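Local coordinates for putative PAS/PAC sensor protein (Nakamurella multipartita DSM 44233, PDB 6HMJ) that acts as a blue-light receptor of the light-oxygen-voltage type, carrying FMN as chromophore and mediating RNA binding and translational regulation, at residues Val247-Ala252 with Tyr263-Phe268; Ala22-Ser27 with Leu43-Val48. All coordinates share one frame; numbering follows the deposited sequence.

The two contacts lie in different PAS regions of one elongated chain: contact 2 (22-27 with 43-48) is complete before contact 1 (247-252 with 263-268) begins. Their centres are about 105 Å apart, on opposite sides of the chain's centre, and they share no strand or helix. Contact 2 ties edge strand 24-26 of the N-terminal antiparallel sheet to the start of helix 45-50. Contact 1 joins hairpin strands 250-253 and 261-264 of the second sheet, and the start of helix 266-272, beside FMN. Between them run helix 114-149 and the helices after it, which include the ANTAR range, probably the RNA-binding part. With nearest atoms about 90 Å apart, the contacts do not touch.

Contact 1: residues Val247-Ala252 with Tyr263-Phe268; sequences VAITVA and YANPAF. With FMN (flavin mononucleotide), chain E.
Y263 is the antiparallel hydrogen-bonded partner of V251: V251 N donates to Y263 O (3.0 Å), and Y263 N returns a longer bond to V251 O, on a lone pair. With CG anti to its backbone N (chi1 177°), the tyrosine crosses V251 obliquely, Y263 CB and CD2 near V251 CG2, with I249 O oblique to the ring too. A264 and T250 form a non-hydrogen-bonded antiparallel pair, with A264 CA in CA-H...O contact with I249 O (3.4 Å). At N265 a helix starts. N265 N donates to I249 O nearly along the C=O axis, and the amide bonds the backbone ahead of strand 250-253: N265 ND2 donates to V247 O (3.0 Å), in the plane of both groups, while N265 OD1 accepts from I249 N (2.9 Å) and F268 N (3.0 Å), both above the carboxamide plane. These three bonds, with N265 ND2 to A242 O, fix the amide's rotation. F268 turns one ring face to T250 CG2, a CH-pi contact 3.7 Å from the centroid; T250 OG1, bonded to Q347 and G345 O, lies near FMN C6 (3.8 Å). This is the N-terminal beta hairpin of a PAS/LOV core, its first strand facing the flavin, its second running into an asparagine-capped helix.

Contact 2: residues Ala22-Ser27 with Leu43-Val48; sequences ARFVGS and LTPAVV
F24 and L43 bury most of this interface, with P45 next, and no hydrogen bond crosses it. The ring of F24, its CG anti to the backbone N (chi1 174°), reaches from the strand to the turn that starts helix 45-50. One ring face lies against the backbone there, with T44 C above the centre and P45 N nearer the rim. The pyrrolidine meets the phenylalanine tip to tip, P45 CD resting 3.6 Å from F24 CB and P45 CG 3.7 Å from F24 CD1. At the far end of the ring, F24 CZ touches V48 CG2 (4.1 Å), the two side chains crossing at about a right angle. L43 places CB 3.7 Å from F24 CE2, then extends past the ring, CG anti to its carbonyl carbon (chi1 -67°), so that CD1 packs on the backbone at G26 C (3.6 Å) and S27 O (3.4 Å). An alanine at F24 removes the ring packed on L43 CB, the T44-P45 backbone and V48 CG2, keeping only CB against P45, and would probably loosen the strand's hold on this helix start. T44 caps that helix, its OG1 accepting from V47 N. F24 also meets F15 and L17 of adjacent strand 11-18 and L30 of helix 28-34, while L43 packs on L30, A31 and L34, so edge strand 24-26 and helices 28-34 and 45-50 converge here.

Contact 1: residues Val247-Ala252 with Tyr263-Phe268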
ATOM      1  N   VAL A 247      -1.782  30.892 -15.081  1.00 46.87           N
ATOM      2  CA  VAL A 247      -0.361  30.664 -14.860  1.00 48.02           C
ATOM      3  C   VAL A 247       0.322  32.012 -14.659  1.00 48.18           C
ATOM      4  O   VAL A 247      -0.163  33.061 -15.095  1.00 50.49           O
ATOM      5  CB  VAL A 247       0.298  29.877 -16.014  1.00 48.24           C
ATOM      6  CG1 VAL A 247      -0.312  28.495 -16.125  1.00 48.45           C
ATOM      7  CG2 VAL A 247       0.170  30.626 -17.334  1.00 49.18           C
ATOM      8  N   ALA A 248       1.474  31.972 -13.998  1.00 47.37           N
ATOM      9  CA  ALA A 248       2.144  33.200 -13.592  1.00 47.29           C
ATOM     10  C   ALA A 248       2.768  33.894 -14.792  1.00 47.31           C
ATOM     11  O   ALA A 248       3.355  33.252 -15.668  1.00 47.87           O
ATOM     12  CB  ALA A 248       3.219  32.902 -12.547  1.00 47.70           C
ATOM     13  N   ILE A 249       2.633  35.218 -14.828  1.00 46.37           N
ATOM     14  CA  ILE A 249       3.237  36.051 -15.859  1.00 47.22           C
ATOM     15  C   ILE A 249       3.941  37.213 -15.172  1.00 46.13           C
ATOM     16  O   ILE A 249       3.364  37.867 -14.296  1.00 45.04           O
ATOM     17  CB  ILE A 249       2.185  36.567 -16.861  1.00 49.87           C
ATOM     18  CG1 ILE A 249       1.430  35.387 -17.483  1.00 50.49           C
ATOM     19  CG2 ILE A 249       2.850  37.429 -17.941  1.00 49.24           C
ATOM     20  CD1 ILE A 249       0.314  35.792 -18.420  1.00 50.62           C
ATOM     21  N   THR A 250       5.191  37.457 -15.559  1.00 46.40           N
ATOM     22  CA  THR A 250       5.967  38.563 -15.019  1.00 46.48           C
ATOM     23  C   THR A 250       6.735  39.233 -16.150  1.00 47.09           C
ATOM     24  O   THR A 250       7.094  38.594 -17.145  1.00 47.90           O
ATOM     25  CB  THR A 250       6.939  38.096 -13.928  1.00 44.39           C
ATOM     26  OG1 THR A 250       7.766  37.044 -14.440  1.00 44.47           O
ATOM     27  CG2 THR A 250       6.175  37.593 -12.713  1.00 41.81           C
ATOM     28  N   VAL A 251       6.979  40.529 -15.989  1.00 46.28           N
ATOM     29  CA  VAL A 251       7.759  41.306 -16.946  1.00 47.77           C
ATOM     30  C   VAL A 251       8.835  42.066 -16.186  1.00 48.29           C
ATOM     31  O   VAL A 251       8.559  42.671 -15.143  1.00 47.79           O
ATOM     32  CB  VAL A 251       6.882  42.281 -17.756  1.00 48.22           C
ATOM     33  CG1 VAL A 251       7.723  43.001 -18.802  1.00 48.65           C
ATOM     34  CG2 VAL A 251       5.719  41.543 -18.409  1.00 48.07           C
ATOM     35  N   ALA A 252      10.053  42.036 -16.711  1.00 49.47           N
ATOM     36  CA  ALA A 252      11.175  42.765 -16.142  1.00 49.93           C
ATOM     37  C   ALA A 252      11.711  43.734 -17.185  1.00 52.27           C
ATOM     38  O   ALA A 252      11.773  43.410 -18.376  1.00 52.59           O
ATOM     39  CB  ALA A 252      12.284  41.817 -15.686  1.00 48.46           C
ATOM     40  N   TYR A 263       5.880  44.124 -13.982  1.00 52.50           N
ATOM     41  CA  TYR A 263       4.542  43.555 -14.009  1.00 51.20           C
ATOM     42  C   TYR A 263       4.553  42.169 -13.377  1.00 49.87           C
ATOM     43  O   TYR A 263       5.521  41.415 -13.511  1.00 49.71           O
ATOM     44  CB  TYR A 263       3.975  43.452 -15.429  1.00 50.84           C
ATOM     45  CG  TYR A 263       2.621  42.782 -15.450  1.00 50.37           C
ATOM     46  CD1 TYR A 263       1.476  43.477 -15.087  1.00 52.81           C
ATOM     47  CD2 TYR A 263       2.491  41.447 -15.806  1.00 47.88           C
ATOM     48  CE1 TYR A 263       0.239  42.864 -15.089  1.00 54.36           C
ATOM     49  CE2 TYR A 263       1.258  40.826 -15.813  1.00 48.68           C
ATOM     50  CZ  TYR A 263       0.136  41.536 -15.453  1.00 52.63           C
ATOM     51  OH  TYR A 263      -1.094  40.915 -15.462  1.00 54.53           O
ATOM     52  N   ALA A 264       3.454  41.840 -12.700  1.00 49.55           N
ATOM     53  CA  ALA A 264       3.258  40.509 -12.128  1.00 48.61           C
ATOM     54  C   ALA A 264       1.766  40.298 -11.925  1.00 49.52           C
ATOM     55  O   ALA A 264       1.115  41.106 -11.253  1.00 51.40           O
ATOM     56  CB  ALA A 264       4.016  40.358 -10.809  1.00 49.51           C
ATOM     57  N   ASN A 265       1.226  39.231 -12.496  1.00 48.74           N
ATOM     58  CA  ASN A 265      -0.211  38.976 -12.462  1.00 49.39           C
ATOM     59  C   ASN A 265      -0.584  38.201 -11.209  1.00 49.97           C
ATOM     60  O   ASN A 265       0.272  37.651 -10.512  1.00 49.41           O
ATOM     61  CB  ASN A 265      -0.628  38.227 -13.725  1.00 48.69           C
ATOM     62  CG  ASN A 265      -0.080  36.809 -13.778  1.00 49.71           C
ATOM     63  OD1 ASN A 265       0.740  36.415 -12.953  1.00 50.16           O
ATOM     64  ND2 ASN A 265      -0.527  36.041 -14.766  1.00 51.16           N
ATOM     65  N   PRO A 266      -1.879  38.134 -10.889  1.00 51.72           N
ATOM     66  CA  PRO A 266      -2.288  37.451  -9.647  1.00 55.13           C
ATOM     67  C   PRO A 266      -1.866  35.993  -9.577  1.00 56.55           C
ATOM     68  O   PRO A 266      -1.613  35.489  -8.475  1.00 57.44           O
ATOM     69  CB  PRO A 266      -3.818  37.595  -9.658  1.00 56.65           C
ATOM     70  CG  PRO A 266      -4.080  38.794 -10.503  1.00 56.28           C
ATOM     71  CD  PRO A 266      -3.019  38.778 -11.565  1.00 52.86           C
ATOM     72  N   ALA A 267      -1.793  35.289 -10.711  1.00 55.85           N
ATOM     73  CA  ALA A 267      -1.325  33.908 -10.682  1.00 53.21           C
ATOM     74  C   ALA A 267       0.079  33.829 -10.102  1.00 51.93           C
ATOM     75  O   ALA A 267       0.419  32.872  -9.394  1.00 52.73           O
ATOM     76  CB  ALA A 267      -1.357  33.308 -12.087  1.00 51.45           C
ATOM     77  N   PHE A 268       0.910  34.830 -10.390  1.00 50.63           N
ATOM     78  CA  PHE A 268       2.218  34.914  -9.753  1.00 49.83           C
ATOM     79  C   PHE A 268       2.073  35.151  -8.255  1.00 50.81           C
ATOM     80  O   PHE A 268       2.823  34.581  -7.454  1.00 51.42           O
ATOM     81  CB  PHE A 268       3.041  36.026 -10.402  1.00 48.22           C
ATOM     82  CG  PHE A 268       4.405  36.202  -9.807  1.00 47.84           C
ATOM     83  CD1 PHE A 268       4.610  37.097  -8.770  1.00 48.27           C
ATOM     84  CD2 PHE A 268       5.484  35.482 -10.290  1.00 48.27           C
ATOM     85  CE1 PHE A 268       5.865  37.266  -8.221  1.00 48.37           C
ATOM     86  CE2 PHE A 268       6.741  35.647  -9.746  1.00 48.44           C
ATOM     87  CZ  PHE A 268       6.930  36.543  -8.708  1.00 48.77           C
TER
HETATM   88  N1  FMN E 400      14.909  33.645 -10.992  1.00 54.27           N
HETATM   89  C2  FMN E 400      14.345  32.777 -10.124  1.00 55.54           C
HETATM   90  O2  FMN E 400      15.081  32.142  -9.339  1.00 55.91           O
HETATM   91  N3  FMN E 400      13.019  32.566 -10.072  1.00 56.68           N
HETATM   92  C4  FMN E 400      12.156  33.196 -10.874  1.00 55.55           C
HETATM   93  O4  FMN E 400      10.930  32.974 -10.795  1.00 54.19           O
HETATM   94  C4A FMN E 400      12.691  34.166 -11.853  1.00 55.94           C
HETATM   95  N5  FMN E 400      11.890  34.845 -12.695  1.00 56.31           N
HETATM   96  C5A FMN E 400      12.413  35.724 -13.580  1.00 56.24           C
HETATM   97  C6  FMN E 400      11.554  36.404 -14.439  1.00 54.91           C
HETATM   98  C7  FMN E 400      12.057  37.316 -15.355  1.00 53.70           C
HETATM   99  C7M FMN E 400      11.110  38.044 -16.272  1.00 53.77           C
HETATM  100  C8  FMN E 400      13.523  37.558 -15.424  1.00 53.99           C
HETATM  101  C8M FMN E 400      14.112  38.534 -16.407  1.00 54.53           C
HETATM  102  C9  FMN E 400      14.380  36.877 -14.573  1.00 54.25           C
HETATM  103  C9A FMN E 400      13.886  35.964 -13.646  1.00 55.01           C
HETATM  104  N10 FMN E 400      14.739  35.255 -12.760  1.00 55.41           N
HETATM  105  C10 FMN E 400      14.157  34.350 -11.862  1.00 55.54           C
HETATM  106  C1' FMN E 400      16.199  35.397 -12.742  1.00 54.57           C
HETATM  107  C2' FMN E 400      16.628  36.401 -11.690  1.00 53.95           C
HETATM  108  O2' FMN E 400      15.686  37.472 -11.595  1.00 54.58           O
HETATM  109  C3' FMN E 400      17.990  36.953 -12.063  1.00 54.01           C
HETATM  110  O3' FMN E 400      17.901  37.574 -13.355  1.00 55.02           O
HETATM  111  C4' FMN E 400      19.074  35.888 -12.124  1.00 53.69           C
HETATM  112  O4' FMN E 400      19.178  35.214 -10.870  1.00 51.35           O
HETATM  113  C5' FMN E 400      20.361  36.606 -12.505  1.00 55.89           C
HETATM  114  O5' FMN E 400      21.438  36.258 -11.647  1.00 56.32           O
HETATM  115  P   FMN E 400      21.879  37.280 -10.490  1.00 54.86           P
HETATM  116  O1P FMN E 400      23.006  36.536  -9.820  1.00 58.79           O
HETATM  117  O2P FMN E 400      22.292  38.521 -11.245  1.00 56.76           O
HETATM  118  O3P FMN E 400      20.637  37.497  -9.661  1.00 55.61           O

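Contact 2: residues Ala22-Ser27 with Leu43-Val48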
ATOM      1  N   ALA A  22       2.703 -63.008  36.152  1.00135.08           N
ATOM      2  CA  ALA A  22       3.158 -62.425  34.891  1.00129.72           C
ATOM      3  C   ALA A  22       2.103 -62.576  33.797  1.00127.22           C
ATOM      4  O   ALA A  22       2.418 -62.579  32.605  1.00124.50           O
ATOM      5  CB  ALA A  22       4.485 -63.044  34.444  1.00131.40           C
ATOM      6  N   ARG A  23       0.837 -62.694  34.197  1.00126.01           N
ATOM      7  CA  ARG A  23      -0.256 -62.702  33.234  1.00120.75           C
ATOM      8  C   ARG A  23      -0.381 -61.331  32.583  1.00111.91           C
ATOM      9  O   ARG A  23      -0.469 -60.310  33.273  1.00110.58           O
ATOM     10  CB  ARG A  23      -1.580 -63.083  33.893  1.00123.99           C
ATOM     11  CG  ARG A  23      -2.763 -62.888  32.946  1.00121.39           C
ATOM     12  CD  ARG A  23      -4.097 -63.298  33.529  1.00125.83           C
ATOM     13  NE  ARG A  23      -5.181 -62.814  32.677  1.00123.21           N
ATOM     14  CZ  ARG A  23      -6.440 -63.237  32.732  1.00127.39           C
ATOM     15  NH1 ARG A  23      -6.799 -64.173  33.602  1.00134.24           N
ATOM     16  NH2 ARG A  23      -7.343 -62.724  31.907  1.00124.81           N
ATOM     17  N   PHE A  24      -0.392 -61.312  31.255  1.00106.53           N
ATOM     18  CA  PHE A  24      -0.389 -60.080  30.476  1.00 98.07           C
ATOM     19  C   PHE A  24      -1.680 -60.017  29.674  1.00 95.24           C
ATOM     20  O   PHE A  24      -1.975 -60.929  28.894  1.00 96.06           O
ATOM     21  CB  PHE A  24       0.830 -60.027  29.553  1.00 94.11           C
ATOM     22  CG  PHE A  24       0.833 -58.858  28.616  1.00 88.16           C
ATOM     23  CD1 PHE A  24       1.560 -57.719  28.911  1.00 85.87           C
ATOM     24  CD2 PHE A  24       0.128 -58.904  27.430  1.00 86.01           C
ATOM     25  CE1 PHE A  24       1.570 -56.647  28.044  1.00 82.28           C
ATOM     26  CE2 PHE A  24       0.129 -57.837  26.564  1.00 82.89           C
ATOM     27  CZ  PHE A  24       0.852 -56.706  26.869  1.00 80.93           C
ATOM     28  N   VAL A  25      -2.446 -58.946  29.871  1.00 92.00           N
ATOM     29  CA  VAL A  25      -3.710 -58.731  29.174  1.00 88.64           C
ATOM     30  C   VAL A  25      -3.569 -57.452  28.362  1.00 82.10           C
ATOM     31  O   VAL A  25      -3.535 -56.350  28.926  1.00 79.58           O
ATOM     32  CB  VAL A  25      -4.895 -58.636  30.143  1.00 91.18           C
ATOM     33  CG1 VAL A  25      -6.210 -58.630  29.377  1.00 91.19           C
ATOM     34  CG2 VAL A  25      -4.862 -59.782  31.141  1.00 97.05           C
ATOM     35  N   GLY A  26      -3.496 -57.593  27.043  1.00 78.93           N
ATOM     36  CA  GLY A  26      -3.391 -56.458  26.142  1.00 73.93           C
ATOM     37  C   GLY A  26      -4.723 -56.156  25.477  1.00 72.91           C
ATOM     38  O   GLY A  26      -5.456 -57.064  25.088  1.00 74.95           O
ATOM     39  N   SER A  27      -5.023 -54.866  25.354  1.00 69.89           N
ATOM     40  CA  SER A  27      -6.285 -54.434  24.784  1.00 71.42           C
ATOM     41  C   SER A  27      -6.296 -54.644  23.272  1.00 69.05           C
ATOM     42  O   SER A  27      -5.252 -54.759  22.623  1.00 65.80           O
ATOM     43  CB  SER A  27      -6.537 -52.960  25.093  1.00 72.91           C
ATOM     44  OG  SER A  27      -5.714 -52.128  24.292  1.00 72.51           O
ATOM     45  N   LEU A  43      -1.192 -61.247  22.607  1.00 80.83           N
ATOM     46  CA  LEU A  43      -0.415 -60.108  23.087  1.00 77.39           C
ATOM     47  C   LEU A  43       0.302 -60.520  24.367  1.00 79.52           C
ATOM     48  O   LEU A  43      -0.338 -60.803  25.385  1.00 81.68           O
ATOM     49  CB  LEU A  43      -1.297 -58.885  23.327  1.00 73.67           C
ATOM     50  CG  LEU A  43      -1.939 -58.213  22.113  1.00 71.83           C
ATOM     51  CD1 LEU A  43      -2.799 -57.043  22.566  1.00 70.42           C
ATOM     52  CD2 LEU A  43      -0.874 -57.742  21.134  1.00 70.01           C
ATOM     53  N   THR A  44       1.620 -60.613  24.283  1.00 79.31           N
ATOM     54  CA  THR A  44       2.507 -60.951  25.383  1.00 82.38           C
ATOM     55  C   THR A  44       3.579 -59.878  25.488  1.00 80.89           C
ATOM     56  O   THR A  44       3.785 -59.102  24.547  1.00 77.41           O
ATOM     57  CB  THR A  44       3.163 -62.324  25.182  1.00 85.77           C
ATOM     58  OG1 THR A  44       4.084 -62.256  24.090  1.00 84.77           O
ATOM     59  CG2 THR A  44       2.106 -63.381  24.891  1.00 87.59           C
ATOM     60  N   PRO A  45       4.256 -59.779  26.635  1.00 82.33           N
ATOM     61  CA  PRO A  45       5.376 -58.827  26.722  1.00 81.04           C
ATOM     62  C   PRO A  45       6.433 -59.047  25.653  1.00 82.52           C
ATOM     63  O   PRO A  45       6.942 -58.075  25.080  1.00 80.84           O
ATOM     64  CB  PRO A  45       5.934 -59.081  28.130  1.00 82.91           C
ATOM     65  CG  PRO A  45       4.775 -59.602  28.903  1.00 84.39           C
ATOM     66  CD  PRO A  45       3.982 -60.428  27.930  1.00 85.18           C
ATOM     67  N   ALA A  46       6.777 -60.305  25.362  1.00 86.27           N
ATOM     68  CA  ALA A  46       7.731 -60.586  24.294  1.00 88.72           C
ATOM     69  C   ALA A  46       7.269 -60.017  22.959  1.00 84.90           C
ATOM     70  O   ALA A  46       8.101 -59.675  22.110  1.00 84.78           O
ATOM     71  CB  ALA A  46       7.953 -62.095  24.177  1.00 94.22           C
ATOM     72  N   VAL A  47       5.955 -59.899  22.755  1.00 84.73           N
ATOM     73  CA  VAL A  47       5.443 -59.340  21.507  1.00 81.32           C
ATOM     74  C   VAL A  47       5.635 -57.831  21.474  1.00 78.36           C
ATOM     75  O   VAL A  47       6.017 -57.262  20.443  1.00 78.58           O
ATOM     76  CB  VAL A  47       3.961 -59.718  21.320  1.00 81.62           C
ATOM     77  CG1 VAL A  47       3.380 -59.012  20.106  1.00 79.52           C
ATOM     78  CG2 VAL A  47       3.808 -61.221  21.165  1.00 85.01           C
ATOM     79  N   VAL A  48       5.361 -57.155  22.591  1.00 75.62           N
ATOM     80  CA  VAL A  48       5.587 -55.714  22.664  1.00 71.81           C
ATOM     81  C   VAL A  48       7.041 -55.382  22.354  1.00 73.04           C
ATOM     82  O   VAL A  48       7.335 -54.568  21.471  1.00 73.56           O
ATOM     83  CB  VAL A  48       5.169 -55.172  24.044  1.00 71.23           C
ATOM     84  CG1 VAL A  48       5.613 -53.720  24.206  1.00 69.75           C
ATOM     85  CG2 VAL A  48       3.666 -55.286  24.224  1.00 70.28           C
TER